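Local coordinates for formate-dependent phosphoribosylglycinamide formyltransferase (Mycobacterium tuberculosis H37Rv, PDB 6KHR), which is a formyltransferase-family protein built around an ATP-grasp domain and is assembled as a pair of identical subunits, at residues G49-A54 / I66-V71. Sequence-based numbering, arbitrary orientation.
Sequences GAEVIA and IADQSV
Asp68 opens the pairing of strands 51-54 and 69-71 chiefly with its side chain. Its CG stands beside its own backbone N (chi1 -52°), which carries OD2 across to the N-H of Val52; OD2 lies 2.5 Å from Val52 N and receives the bond through its anti lone pair, away from OD1. The carboxylate thus does the work of a main-chain carbonyl at the start of strand 51-54. From there the backbones take over. Val52 O accepts Gln69 N at 3.3 Å, in the carbonyl plane, and a weak bond from Asp68 N; Gln69 O then receives Ala54 N at 2.9 Å nearly along its C=O axis, and Ala54 O takes Val71 N at 2.9 Å. Gln69 thus bonds the residues on either side of Ile53, and Ala54 those on either side of Ser70, the pattern of a parallel ladder; the short strand axes run parallel within 19°.

On one face, Ile53 lies alongside Gln69 and Val71, all pointing the same way: CG1 of Ile53 meets CB and OE1 of Gln69, while its CG2 touches Val71 CG2 at 3.9 Å. Helix 78-88 packs on this face through Leu88. On the face carrying Ala54 and Ser70, the methyl of Ala54 meets that of Ala67, from the loop leading into the strand, at 3.7 Å, and helix 62-66 lies against Ala54. Glu51 crosses Asp68 obliquely, CG to CG, with its carboxylate turned 38° from that of Asp68.

Further out, Gln46 NE2 from helix 36-47 also bonds Asp68 OD2 and reaches Ile66 O, so it helps position the carboxylate. That helix ends in a Schellman motif at Gly49, whose positive phi turns the chain toward strand 51-56. Together, strand 51-56, helix 62-66 and strand 69-72 form a beta-alpha-beta unit at the edge of this chain's parallel sheet, a Rossmann-like sheet consistent with the N-terminal domain found in many ATP-grasp proteins.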
loop_
_atom_site.group_PDB
_atom_site.type_symbol
_atom_site.label_atom_id
_atom_site.label_comp_id
_atom_site.label_asym_id
_atom_site.label_seq_id
_atom_site.Cartn_x
_atom_site.Cartn_y
_atom_site.Cartn_z
ATOM N N GLY A 49 4.563 -3.335 13.003
ATOM C CA GLY A 49 4.986 -3.019 14.348
ATOM C C GLY A 49 6.421 -2.583 14.529
ATOM O O GLY A 49 6.860 -2.460 15.677
ATOM N N ALA A 50 7.164 -2.327 13.463
ATOM C CA ALA A 50 8.589 -2.060 13.594
ATOM C C ALA A 50 8.899 -0.571 13.509
ATOM O O ALA A 50 8.293 0.156 12.721
ATOM C CB ALA A 50 9.382 -2.807 12.521
ATOM N N GLU A 51 9.850 -0.132 14.330
ATOM C CA GLU A 51 10.494 1.164 14.159
ATOM C C GLU A 51 11.474 1.100 12.993
ATOM O O GLU A 51 12.219 0.127 12.849
ATOM C CB GLU A 51 11.242 1.553 15.433
ATOM C CG GLU A 51 10.881 2.904 16.020
ATOM C CD GLU A 51 11.732 3.278 17.242
ATOM O OE1 GLU A 51 12.878 2.784 17.371
ATOM O OE2 GLU A 51 11.246 4.072 18.078
ATOM N N VAL A 52 11.500 2.144 12.164
ATOM C CA VAL A 52 12.389 2.173 11.006
ATOM C C VAL A 52 13.285 3.403 11.058
ATOM O O VAL A 52 12.814 4.525 11.281
ATOM C CB VAL A 52 11.624 2.153 9.670
ATOM C CG1 VAL A 52 12.624 2.291 8.522
ATOM C CG2 VAL A 52 10.814 0.872 9.543
ATOM N N ILE A 53 14.574 3.184 10.827
ATOM C CA ILE A 53 15.567 4.236 10.674
ATOM C C ILE A 53 15.856 4.375 9.186
ATOM O O ILE A 53 16.239 3.398 8.534
ATOM C CB ILE A 53 16.845 3.893 11.450
ATOM C CG1 ILE A 53 16.508 3.582 12.908
ATOM C CG2 ILE A 53 17.883 4.999 11.313
ATOM C CD1 ILE A 53 17.396 2.502 13.496
ATOM N N ALA A 54 15.674 5.574 8.644
ATOM C CA ALA A 54 15.967 5.832 7.240
ATOM C C ALA A 54 17.290 6.584 7.125
ATOM O O ALA A 54 17.447 7.676 7.684
ATOM C CB ALA A 54 14.837 6.607 6.563
ATOM N N ILE A 66 8.494 10.024 6.850
ATOM C CA ILE A 66 7.602 9.190 7.644
ATOM C C ILE A 66 8.346 8.180 8.486
ATOM O O ILE A 66 7.710 7.433 9.241
ATOM C CB ILE A 66 6.553 8.489 6.760
ATOM C CG1 ILE A 66 7.180 7.335 5.972
ATOM C CG2 ILE A 66 5.845 9.516 5.855
ATOM C CD1 ILE A 66 6.848 5.964 6.539
ATOM N N ALA A 67 9.670 8.139 8.399
ATOM C CA ALA A 67 10.418 7.234 9.252
ATOM C C ALA A 67 10.352 7.694 10.707
ATOM O O ALA A 67 10.013 8.841 11.017
ATOM C CB ALA A 67 11.878 7.141 8.802
ATOM N N ASP A 68 10.676 6.756 11.604
ATOM C CA ASP A 68 10.772 7.046 13.026
ATOM C C ASP A 68 12.056 7.784 13.371
ATOM O O ASP A 68 12.073 8.592 14.302
ATOM C CB ASP A 68 10.713 5.747 13.831
ATOM C CG ASP A 68 9.522 4.891 13.470
ATOM O OD1 ASP A 68 8.383 5.285 13.807
ATOM O OD2 ASP A 68 9.726 3.832 12.832
ATOM N N GLN A 69 13.137 7.496 12.662
ATOM C CA GLN A 69 14.414 8.146 12.910
ATOM C C GLN A 69 15.106 8.342 11.575
ATOM O O GLN A 69 15.143 7.420 10.754
ATOM C CB GLN A 69 15.275 7.320 13.857
ATOM C CG GLN A 69 16.568 7.981 14.233
ATOM C CD GLN A 69 17.243 7.252 15.368
ATOM O OE1 GLN A 69 16.761 6.212 15.819
ATOM N NE2 GLN A 69 18.363 7.793 15.843
ATOM N N SER A 70 15.609 9.548 11.344
ATOM C CA SER A 70 16.287 9.899 10.107
ATOM C C SER A 70 17.772 10.086 10.386
ATOM O O SER A 70 18.163 10.552 11.462
ATOM C CB SER A 70 15.696 11.170 9.486
ATOM O OG SER A 70 14.366 10.945 9.034
ATOM N N VAL A 71 18.590 9.697 9.422
ATOM C CA VAL A 71 20.033 9.771 9.556
ATOM C C VAL A 71 20.612 10.169 8.210
ATOM O O VAL A 71 20.185 9.666 7.169
ATOM C CB VAL A 71 20.632 8.436 10.058
ATOM C CG1 VAL A 71 22.150 8.484 10.020
ATOM C CG2 VAL A 71 20.163 8.144 11.480
#